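Local coordinates for protein Cyclo(L-leucyl-L-leucyl) synthase (Staphylococcus haemolyticus, PDB 6EZ3) that catalyses the ATP-independent formation of cyclodipeptides such as cyclo(L-leucyl-L-leucyl) from two molecules of leucyl-tRNA, and also accepts other nonpolar residues such as phenylalanine and methionine, at residues Asp7-Asn12 / Gln218-Leu223; Lys14-Arg19 / Glu190-Tyr195; Glu60-Leu65 / His107-Phe112. One frame throughout, in Å; residues are numbered along the deposited sequence.

Contact 1: residues Asp7-Asn12 / Gln218-Leu223; sequences DFLTKN and QGYIIL
Strand 4-8 runs antiparallel to strand 218-225, with Asp7 and Ile222 forming a hydrogen-bonded pair and Phe8 and Ile221 the non-hydrogen-bonded pair after it. Asp7 N reaches Ile222 O (2.9 Å) in the carbonyl plane, on a lone pair. The return bond, Ile222 N to Asp7 O (3.0 Å), is straight at the hydrogen (166°), although its donor stands above the carbonyl plane. Beyond the strand, Leu9 N meets Tyr220 O (3.2 Å) nearly along the C=O axis; Thr10 then N-caps helix 11-19 through OG1 to Cys13 N. On one face Phe8 and Ile221 lie side by side and point the same way, Phe8 CD1 3.6 Å from Ile221 CG2. On the other, Asp7 CB and Ile222 CB sit 4.1 Å apart, while Asp7 OD1 forms a salt bridge with Lys5. Leu9, its CG anti to the backbone N (chi1 -169°), crosses Tyr220 obliquely and lays CD2 4.1 Å from Tyr220 CB. The phenol hydroxyl bonds instead to Ala197 O. Polar binding between the segments is therefore all main-chain: two bonds hold the outermost strand and a third, from Leu9, the residue after it, while the side chains add apolar contact.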
loop_
_atom_site.group_PDB
_atom_site.type_symbol
_atom_site.label_atom_id
_atom_site.label_comp_id
_atom_site.label_asym_id
_atom_site.label_seq_id
_atom_site.Cartn_x
_atom_site.Cartn_y
_atom_site.Cartn_z
ATOM N N ASP A 7 -9.185 -13.230 -2.761
ATOM C CA ASP A 7 -10.308 -12.916 -1.856
ATOM C C ASP A 7 -10.692 -11.456 -2.025
ATOM O O ASP A 7 -9.891 -10.674 -2.503
ATOM C CB ASP A 7 -9.993 -13.271 -0.396
ATOM C CG ASP A 7 -9.759 -14.763 -0.182
ATOM O OD1 ASP A 7 -10.761 -15.530 -0.197
ATOM O OD2 ASP A 7 -8.561 -15.173 -0.040
ATOM N N PHE A 8 -11.913 -11.087 -1.682
ATOM C CA PHE A 8 -12.420 -9.732 -1.902
ATOM C C PHE A 8 -12.922 -9.054 -0.638
ATOM O O PHE A 8 -13.539 -9.700 0.213
ATOM C CB PHE A 8 -13.536 -9.756 -2.979
ATOM C CG PHE A 8 -13.115 -10.509 -4.220
ATOM C CD1 PHE A 8 -12.398 -9.872 -5.230
ATOM C CD2 PHE A 8 -13.335 -11.882 -4.332
ATOM C CE1 PHE A 8 -11.940 -10.588 -6.346
ATOM C CE2 PHE A 8 -12.855 -12.598 -5.435
ATOM C CZ PHE A 8 -12.182 -11.943 -6.446
ATOM N N LEU A 9 -12.673 -7.737 -0.532
ATOM C CA LEU A 9 -13.138 -6.935 0.591
ATOM C C LEU A 9 -14.638 -6.693 0.459
ATOM O O LEU A 9 -15.349 -6.750 1.471
ATOM C CB LEU A 9 -12.370 -5.618 0.673
ATOM C CG LEU A 9 -12.559 -4.800 1.926
ATOM C CD1 LEU A 9 -11.742 -5.351 3.068
ATOM C CD2 LEU A 9 -12.153 -3.393 1.680
ATOM N N THR A 10 -15.118 -6.443 -0.786
ATOM C CA THR A 10 -16.544 -6.238 -1.084
ATOM C C THR A 10 -16.954 -6.992 -2.337
ATOM O O THR A 10 -16.086 -7.479 -3.058
ATOM C CB THR A 10 -16.929 -4.720 -1.189
ATOM O OG1 THR A 10 -16.604 -4.176 -2.471
ATOM C CG2 THR A 10 -16.356 -3.883 -0.096
ATOM N N LYS A 11 -18.276 -7.049 -2.615
ATOM C CA LYS A 11 -18.836 -7.657 -3.839
ATOM C C LYS A 11 -18.394 -6.810 -5.045
ATOM O O LYS A 11 -18.054 -7.351 -6.101
ATOM C CB LYS A 11 -20.386 -7.721 -3.793
ATOM C CG LYS A 11 -20.985 -8.992 -3.195
ATOM C CD LYS A 11 -22.498 -9.006 -3.357
ATOM C CE LYS A 11 -23.151 -10.199 -2.690
ATOM N NZ LYS A 11 -24.635 -10.095 -2.716
ATOM N N ASN A 12 -18.362 -5.479 -4.860
ATOM C CA ASN A 12 -17.952 -4.510 -5.866
ATOM C C ASN A 12 -16.503 -4.761 -6.306
ATOM O O ASN A 12 -16.197 -4.629 -7.488
ATOM C CB ASN A 12 -18.162 -3.109 -5.332
ATOM C CG ASN A 12 -17.738 -2.017 -6.249
ATOM O OD1 ASN A 12 -18.338 -1.782 -7.303
ATOM N ND2 ASN A 12 -16.685 -1.333 -5.862
ATOM N N GLN A 218 -12.769 1.699 -7.065
ATOM C CA GLN A 218 -11.622 1.258 -6.282
ATOM C C GLN A 218 -11.943 0.033 -5.420
ATOM O O GLN A 218 -12.941 0.030 -4.706
ATOM C CB GLN A 218 -11.109 2.432 -5.413
ATOM C CG GLN A 218 -9.901 2.118 -4.540
ATOM C CD GLN A 218 -8.569 2.330 -5.194
ATOM O OE1 GLN A 218 -8.384 3.198 -6.044
ATOM N NE2 GLN A 218 -7.579 1.639 -4.702
ATOM N N GLY A 219 -11.064 -0.970 -5.476
ATOM C CA GLY A 219 -11.209 -2.193 -4.695
ATOM C C GLY A 219 -10.011 -2.591 -3.857
ATOM O O GLY A 219 -9.010 -1.861 -3.792
ATOM N N TYR A 220 -10.133 -3.738 -3.165
ATOM C CA TYR A 220 -9.047 -4.317 -2.367
ATOM C C TYR A 220 -9.165 -5.847 -2.432
ATOM O O TYR A 220 -10.211 -6.402 -2.048
ATOM C CB TYR A 220 -9.035 -3.804 -0.911
ATOM C CG TYR A 220 -7.889 -4.351 -0.080
ATOM C CD1 TYR A 220 -8.012 -5.559 0.604
ATOM C CD2 TYR A 220 -6.695 -3.643 0.055
ATOM C CE1 TYR A 220 -6.959 -6.072 1.363
ATOM C CE2 TYR A 220 -5.645 -4.134 0.835
ATOM C CZ TYR A 220 -5.779 -5.358 1.473
ATOM O OH TYR A 220 -4.756 -5.859 2.233
ATOM N N ILE A 221 -8.104 -6.519 -2.947
ATOM C CA ILE A 221 -8.077 -7.983 -3.069
ATOM C C ILE A 221 -6.942 -8.595 -2.240
ATOM O O ILE A 221 -5.888 -7.968 -2.066
ATOM C CB ILE A 221 -8.088 -8.488 -4.542
ATOM C CG1 ILE A 221 -6.784 -8.130 -5.299
ATOM C CG2 ILE A 221 -9.331 -7.998 -5.283
ATOM C CD1 ILE A 221 -6.575 -8.797 -6.712
ATOM N N ILE A 222 -7.175 -9.812 -1.715
ATOM C CA ILE A 222 -6.195 -10.573 -0.923
ATOM C C ILE A 222 -5.674 -11.768 -1.718
ATOM O O ILE A 222 -6.455 -12.669 -2.074
ATOM C CB ILE A 222 -6.719 -10.977 0.481
ATOM C CG1 ILE A 222 -7.202 -9.747 1.259
ATOM C CG2 ILE A 222 -5.636 -11.695 1.264
ATOM C CD1 ILE A 222 -8.582 -9.771 1.557
ATOM N N LEU A 223 -4.348 -11.773 -1.976
ATOM C CA LEU A 223 -3.662 -12.826 -2.742
ATOM C C LEU A 223 -3.001 -13.885 -1.861
ATOM O O LEU A 223 -2.005 -13.590 -1.176
ATOM C CB LEU A 223 -2.568 -12.228 -3.657
ATOM C CG LEU A 223 -2.949 -11.249 -4.711
ATOM C CD1 LEU A 223 -1.734 -10.815 -5.456
ATOM C CD2 LEU A 223 -3.995 -11.819 -5.627
#

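Contact 2: residues Lys14-Arg19 / Glu190-Tyr195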
loop_
_atom_site.group_PDB
_atom_site.type_symbol
_atom_site.label_atom_id
_atom_site.label_comp_id
_atom_site.label_asym_id
_atom_site.label_seq_id
_atom_site.Cartn_x
_atom_site.Cartn_y
_atom_site.Cartn_z
ATOM N N LYS A 14 -15.090 -7.724 -6.467
ATOM C CA LYS A 14 -15.197 -8.891 -7.350
ATOM C C LYS A 14 -15.634 -8.453 -8.742
ATOM O O LYS A 14 -15.068 -8.934 -9.734
ATOM C CB LYS A 14 -16.163 -9.925 -6.760
ATOM C CG LYS A 14 -16.072 -11.307 -7.409
ATOM C CD LYS A 14 -16.806 -12.378 -6.601
ATOM C CE LYS A 14 -16.494 -13.784 -7.070
ATOM N NZ LYS A 14 -16.944 -14.820 -6.094
ATOM N N GLN A 15 -16.600 -7.501 -8.807
ATOM C CA GLN A 15 -17.085 -6.917 -10.065
ATOM C C GLN A 15 -15.930 -6.220 -10.803
ATOM O O GLN A 15 -15.759 -6.458 -12.002
ATOM C CB GLN A 15 -18.217 -5.904 -9.826
ATOM C CG GLN A 15 -19.522 -6.481 -9.292
ATOM C CD GLN A 15 -20.499 -5.416 -8.832
ATOM O OE1 GLN A 15 -20.258 -4.197 -8.938
ATOM N NE2 GLN A 15 -21.633 -5.860 -8.301
ATOM N N ILE A 16 -15.136 -5.388 -10.081
ATOM C CA ILE A 16 -13.989 -4.683 -10.654
ATOM C C ILE A 16 -12.969 -5.722 -11.149
ATOM O O ILE A 16 -12.510 -5.637 -12.310
ATOM C CB ILE A 16 -13.377 -3.612 -9.664
ATOM C CG1 ILE A 16 -14.355 -2.409 -9.468
ATOM C CG2 ILE A 16 -11.977 -3.126 -10.083
ATOM C CD1 ILE A 16 -13.966 -1.369 -8.354
ATOM N N TYR A 17 -12.662 -6.725 -10.275
ATOM C CA TYR A 17 -11.714 -7.803 -10.562
ATOM C C TYR A 17 -12.059 -8.473 -11.865
ATOM O O TYR A 17 -11.172 -8.560 -12.724
ATOM C CB TYR A 17 -11.667 -8.818 -9.422
ATOM C CG TYR A 17 -10.702 -9.965 -9.631
ATOM C CD1 TYR A 17 -11.157 -11.218 -10.004
ATOM C CD2 TYR A 17 -9.342 -9.812 -9.393
ATOM C CE1 TYR A 17 -10.278 -12.288 -10.169
ATOM C CE2 TYR A 17 -8.449 -10.873 -9.566
ATOM C CZ TYR A 17 -8.924 -12.114 -9.944
ATOM O OH TYR A 17 -8.055 -13.176 -10.116
ATOM N N GLN A 18 -13.365 -8.890 -12.031
ATOM C CA GLN A 18 -13.911 -9.525 -13.230
ATOM C C GLN A 18 -13.480 -8.787 -14.504
ATOM O O GLN A 18 -12.994 -9.443 -15.428
ATOM C CB GLN A 18 -15.440 -9.604 -13.148
ATOM C CG GLN A 18 -16.075 -10.308 -14.350
ATOM C CD GLN A 18 -17.553 -10.539 -14.210
ATOM O OE1 GLN A 18 -18.321 -9.606 -13.951
ATOM N NE2 GLN A 18 -17.978 -11.781 -14.408
ATOM N N ARG A 19 -13.629 -7.438 -14.524
ATOM C CA ARG A 19 -13.307 -6.562 -15.643
ATOM C C ARG A 19 -11.799 -6.579 -16.079
ATOM O O ARG A 19 -11.514 -6.311 -17.237
ATOM C CB ARG A 19 -13.784 -5.125 -15.347
ATOM C CG ARG A 19 -15.294 -4.922 -15.438
ATOM C CD ARG A 19 -15.768 -3.576 -14.914
ATOM N NE ARG A 19 -16.420 -3.736 -13.606
ATOM C CZ ARG A 19 -16.908 -2.739 -12.869
ATOM N NH1 ARG A 19 -17.466 -2.989 -11.688
ATOM N NH2 ARG A 19 -16.845 -1.487 -13.305
ATOM N N GLU A 190 -10.405 2.531 -13.351
ATOM C CA GLU A 190 -10.725 1.698 -12.176
ATOM C C GLU A 190 -9.477 0.865 -11.897
ATOM O O GLU A 190 -8.686 0.628 -12.825
ATOM C CB GLU A 190 -11.962 0.819 -12.374
ATOM C CG GLU A 190 -11.924 -0.060 -13.614
ATOM C CD GLU A 190 -12.925 -1.195 -13.645
ATOM O OE1 GLU A 190 -12.516 -2.345 -13.934
ATOM O OE2 GLU A 190 -14.107 -0.942 -13.328
ATOM N N THR A 191 -9.253 0.492 -10.610
ATOM C CA THR A 191 -8.055 -0.226 -10.156
ATOM C C THR A 191 -8.342 -0.979 -8.864
ATOM O O THR A 191 -9.323 -0.675 -8.190
ATOM C CB THR A 191 -6.882 0.776 -10.010
ATOM O OG1 THR A 191 -5.668 0.119 -9.632
ATOM C CG2 THR A 191 -7.185 1.915 -9.078
ATOM N N LEU A 192 -7.514 -2.000 -8.541
ATOM C CA LEU A 192 -7.612 -2.778 -7.293
ATOM C C LEU A 192 -6.270 -2.678 -6.588
ATOM O O LEU A 192 -5.239 -2.843 -7.243
ATOM C CB LEU A 192 -7.856 -4.290 -7.541
ATOM C CG LEU A 192 -9.110 -4.784 -8.269
ATOM C CD1 LEU A 192 -8.952 -6.217 -8.645
ATOM C CD2 LEU A 192 -10.359 -4.627 -7.421
ATOM N N MET A 193 -6.267 -2.467 -5.271
ATOM C CA MET A 193 -5.041 -2.539 -4.508
ATOM C C MET A 193 -4.926 -4.026 -4.046
ATOM O O MET A 193 -5.821 -4.504 -3.330
ATOM C CB MET A 193 -5.119 -1.591 -3.339
ATOM C CG MET A 193 -4.021 -1.791 -2.362
ATOM S SD MET A 193 -2.445 -1.140 -2.938
ATOM C CE MET A 193 -2.843 0.641 -3.070
ATOM N N ALA A 194 -3.886 -4.786 -4.530
ATOM C CA ALA A 194 -3.664 -6.210 -4.223
ATOM C C ALA A 194 -2.564 -6.417 -3.164
ATOM O O ALA A 194 -1.437 -5.943 -3.323
ATOM C CB ALA A 194 -3.319 -6.964 -5.487
ATOM N N TYR A 195 -2.900 -7.120 -2.088
ATOM C CA TYR A 195 -1.977 -7.422 -1.007
ATOM C C TYR A 195 -2.148 -8.886 -0.529
ATOM O O TYR A 195 -3.077 -9.562 -0.984
ATOM C CB TYR A 195 -2.191 -6.426 0.124
ATOM C CG TYR A 195 -1.040 -6.319 1.096
ATOM C CD1 TYR A 195 -1.205 -6.657 2.431
ATOM C CD2 TYR A 195 0.188 -5.798 0.699
ATOM C CE1 TYR A 195 -0.164 -6.513 3.348
ATOM C CE2 TYR A 195 1.242 -5.665 1.598
ATOM C CZ TYR A 195 1.059 -6.012 2.929
ATOM O OH TYR A 195 2.081 -5.885 3.849
#
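The 14-19 segment of helix 11-19 crosses strand 191-195 at 105° between N-to-C directions, the two short axes approaching to 8.6 Å; side chains meet across this gap, and no hydrogen bond joins the segments. This is a helix packed on one face of the mixed sheet in the Rossmann-like fold, away from the annotated sites. Apolar packing centres on Leu192, whose two methyls serve different partners. Its CD2 lies 3.5 Å from Ile16 CG2, the two side chains sliding past each other in opposite directions. Its CD1 comes to the edge of the Tyr17 ring, in the ring plane, 3.7 Å from Tyr17 CD2. The first side-chain bond of Tyr17 points away from the strand, yet the methyl meets the ring at CD2 and also lies against CB and CA, and the two side chains cross at about a right angle.

The ionic part lies at the start of the second segment. Glu190, with CG in the crowded position between backbone N and carbonyl carbon and an extended chain beyond it, brings OE2 over one face of the Arg19 guanidinium, 2.8 Å from Arg19 NH2. The planes of the two groups are 54° apart, so this is a salt bridge made over the face rather than a coplanar, two-pronged pairing. The other oxygen, Glu190 OE1, rests 3.4 Å from Arg19 CB. Rotation of the guanidinium is restrained from within the helix by Arg19 NE, which donates to Gln15 O (3.2 Å) from above that carbonyl plane. Lys21 adds a long, weak ion pair to Glu190 OE2.

Around this contact, Tyr17 packs on Val6 and edge-to-face with Phe8 of strand 4-8, while strand 191-195 runs between strands 218-225 and 22-26, and its Leu192 backbone bonds to His22 and Ile24.

Contact 3: residues Glu60-Leu65 / His107-Phe112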
loop_
_atom_site.group_PDB
_atom_site.type_symbol
_atom_site.label_atom_id
_atom_site.label_comp_id
_atom_site.label_asym_id
_atom_site.label_seq_id
_atom_site.Cartn_x
_atom_site.Cartn_y
_atom_site.Cartn_z
ATOM N N GLU A 60 8.470 7.728 1.852
ATOM C CA GLU A 60 9.506 8.285 2.731
ATOM C C GLU A 60 9.200 8.066 4.195
ATOM O O GLU A 60 10.120 7.781 4.969
ATOM C CB GLU A 60 9.710 9.780 2.465
ATOM C CG GLU A 60 10.504 10.046 1.199
ATOM C CD GLU A 60 10.556 11.487 0.727
ATOM O OE1 GLU A 60 9.656 12.285 1.086
ATOM O OE2 GLU A 60 11.495 11.809 -0.035
ATOM N N GLU A 61 7.904 8.153 4.565
ATOM C CA GLU A 61 7.385 8.035 5.922
ATOM C C GLU A 61 7.633 6.645 6.518
ATOM O O GLU A 61 7.189 6.355 7.630
ATOM C CB GLU A 61 5.905 8.469 5.998
ATOM C CG GLU A 61 5.617 9.891 5.510
ATOM C CD GLU A 61 5.295 10.102 4.032
ATOM O OE1 GLU A 61 5.624 9.214 3.211
ATOM O OE2 GLU A 61 4.709 11.157 3.689
ATOM N N SER A 62 8.399 5.808 5.798
ATOM C CA SER A 62 8.806 4.487 6.278
ATOM C C SER A 62 9.959 4.631 7.256
ATOM O O SER A 62 10.271 3.675 7.981
ATOM C CB SER A 62 9.226 3.580 5.128
ATOM O OG SER A 62 8.098 3.348 4.310
ATOM N N LYS A 63 10.616 5.811 7.266
ATOM C CA LYS A 63 11.704 6.039 8.206
ATOM C C LYS A 63 11.142 5.923 9.633
ATOM O O LYS A 63 11.703 5.195 10.463
ATOM C CB LYS A 63 12.451 7.373 7.944
ATOM C CG LYS A 63 11.656 8.671 8.028
ATOM C CD LYS A 63 12.556 9.726 8.670
ATOM C CE LYS A 63 12.123 11.165 8.502
ATOM N NZ LYS A 63 13.242 12.108 8.809
ATOM N N ASN A 64 9.952 6.546 9.842
ATOM C CA ASN A 64 9.175 6.616 11.077
ATOM C C ASN A 64 9.042 5.265 11.772
ATOM O O ASN A 64 9.241 5.172 12.979
ATOM C CB ASN A 64 7.797 7.224 10.803
ATOM C CG ASN A 64 7.830 8.622 10.231
ATOM O OD1 ASN A 64 8.758 9.019 9.506
ATOM N ND2 ASN A 64 6.798 9.404 10.540
ATOM N N LEU A 65 8.770 4.222 10.998
ATOM C CA LEU A 65 8.639 2.855 11.500
ATOM C C LEU A 65 9.971 2.336 12.044
ATOM O O LEU A 65 9.980 1.715 13.095
ATOM C CB LEU A 65 8.073 1.926 10.407
ATOM C CG LEU A 65 6.555 1.670 10.378
ATOM C CD1 LEU A 65 5.729 2.941 10.315
ATOM C CD2 LEU A 65 6.194 0.859 9.191
ATOM N N HIS A 107 5.705 3.215 -8.326
ATOM C CA HIS A 107 5.492 4.425 -7.517
ATOM C C HIS A 107 5.742 4.167 -6.049
ATOM O O HIS A 107 5.750 3.020 -5.609
ATOM C CB HIS A 107 4.063 4.962 -7.651
ATOM C CG HIS A 107 3.533 5.078 -9.042
ATOM N ND1 HIS A 107 2.434 4.328 -9.448
ATOM C CD2 HIS A 107 3.877 5.921 -10.036
ATOM C CE1 HIS A 107 2.205 4.677 -10.704
ATOM N NE2 HIS A 107 3.011 5.655 -11.092
ATOM N N ARG A 108 5.905 5.239 -5.295
ATOM C CA ARG A 108 6.044 5.243 -3.849
ATOM C C ARG A 108 4.860 6.083 -3.307
ATOM O O ARG A 108 4.387 6.966 -4.032
ATOM C CB ARG A 108 7.348 5.933 -3.495
ATOM C CG ARG A 108 8.590 5.137 -3.795
ATOM C CD ARG A 108 9.790 5.863 -3.202
ATOM N NE ARG A 108 9.935 5.684 -1.748
ATOM C CZ ARG A 108 10.976 6.131 -1.055
ATOM N NH1 ARG A 108 11.945 6.801 -1.664
ATOM N NH2 ARG A 108 11.061 5.905 0.250
ATOM N N PHE A 109 4.389 5.881 -2.060
ATOM C CA PHE A 109 3.278 6.754 -1.666
ATOM C C PHE A 109 3.719 8.199 -1.357
ATOM O O PHE A 109 2.870 9.061 -1.132
ATOM C CB PHE A 109 2.390 6.177 -0.565
ATOM C CG PHE A 109 3.010 5.579 0.662
ATOM C CD1 PHE A 109 3.415 6.392 1.723
ATOM C CD2 PHE A 109 3.050 4.202 0.833
ATOM C CE1 PHE A 109 3.921 5.835 2.907
ATOM C CE2 PHE A 109 3.567 3.645 2.009
ATOM C CZ PHE A 109 3.991 4.466 3.038
ATOM N N SER A 110 5.030 8.470 -1.493
ATOM C CA SER A 110 5.697 9.753 -1.279
ATOM C C SER A 110 5.832 10.555 -2.543
ATOM O O SER A 110 6.246 11.719 -2.505
ATOM C CB SER A 110 7.097 9.496 -0.756
ATOM O OG SER A 110 7.042 9.611 0.649
ATOM N N ASP A 111 5.594 9.895 -3.678
ATOM C CA ASP A 111 5.746 10.478 -5.011
ATOM C C ASP A 111 4.709 11.527 -5.359
ATOM O O ASP A 111 4.978 12.368 -6.213
ATOM C CB ASP A 111 5.734 9.376 -6.088
ATOM C CG ASP A 111 6.978 8.512 -6.226
ATOM O OD1 ASP A 111 7.923 8.677 -5.411
ATOM O OD2 ASP A 111 6.988 7.634 -7.121
ATOM N N PHE A 112 3.532 11.487 -4.737
ATOM C CA PHE A 112 2.458 12.393 -5.129
ATOM C C PHE A 112 2.171 13.510 -4.108
ATOM O O PHE A 112 1.108 14.131 -4.148
ATOM C CB PHE A 112 1.209 11.570 -5.486
ATOM C CG PHE A 112 1.469 10.668 -6.680
ATOM C CD1 PHE A 112 1.985 9.382 -6.505
ATOM C CD2 PHE A 112 1.222 11.110 -7.980
ATOM C CE1 PHE A 112 2.235 8.556 -7.600
ATOM C CE2 PHE A 112 1.477 10.287 -9.074
ATOM C CZ PHE A 112 1.973 9.013 -8.878
#
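In the Rossmann-like sheet of this cyclodipeptide synthase, a type I beta turn from Arg108 to Asp111, leaving the end of outermost strand 106-108, meets the segment that follows strand 52-57 and leads into helix 63-68. Ser110 OG is the hub of the polar network and is gripped twice. It accepts from Glu60 N (2.7 Å, 160° at the hydrogen), satisfying a main-chain N-H, and donates a weak bond to Glu61 OE1 (3.0 Å). Glu61 can supply that oxygen because its chain bends at chi2 (89°), bringing the carboxylate back toward the turn, where OE1 also lies 3.8 Å from Phe109 CE1.

Several other polar atoms are satisfied from outside the two segments. Glu60 OE1 forms a salt bridge with Lys113, and Ser62 OG bonds to Gly59 O. Arg108 NE donates to Ala58 O; its guanidinium has Glu60 CG over one face, but the charged ends do not meet, Glu60 OE2 staying 5.3 Å from Arg108 NH1. The Phe109 ring packs edge-to-face with Tyr171 and touches Glu175, residues that by similarity belong to the substrate site, Glu175 possibly with a role in catalysis. The turn thus lies beside the probable substrate site, and the bonds of Ser110 tie it to the segment carrying Ser62, which also touches Tyr171.

The turn is closed twice between the same residues: Asp111 N bonds to Arg108 O (3.2 Å), and Arg108 N donates to Asp111 OD2 (3.2 Å), approaching that oxygen from above the carboxylate plane.

In the fold
Contacts 1 and 2 adjoin, their centres 7 Å apart: both use helix 11-19, and strands 218-225 and 191-195 are neighbours in the sheet, with Leu223 N 2.7 Å from Tyr195 O. Contact 3 lies about 24 Å from both, centre to centre, on the opposite side of the chain's centre yet reaching the same six-stranded sheet. Contacts 1 and 3 both reach residues of the probable active site. Tyr220 of contact 1 packs on Tyr195, whose OH hydrogen-bonds to Ser28 OG, the probable nucleophile; side chains of Tyr220 and Glu175 are about 8 Å apart. In contact 3, the side chain of Phe109 comes within about 3 Å of that of Glu175, and the side chain of Ser62 equally near that of Tyr171.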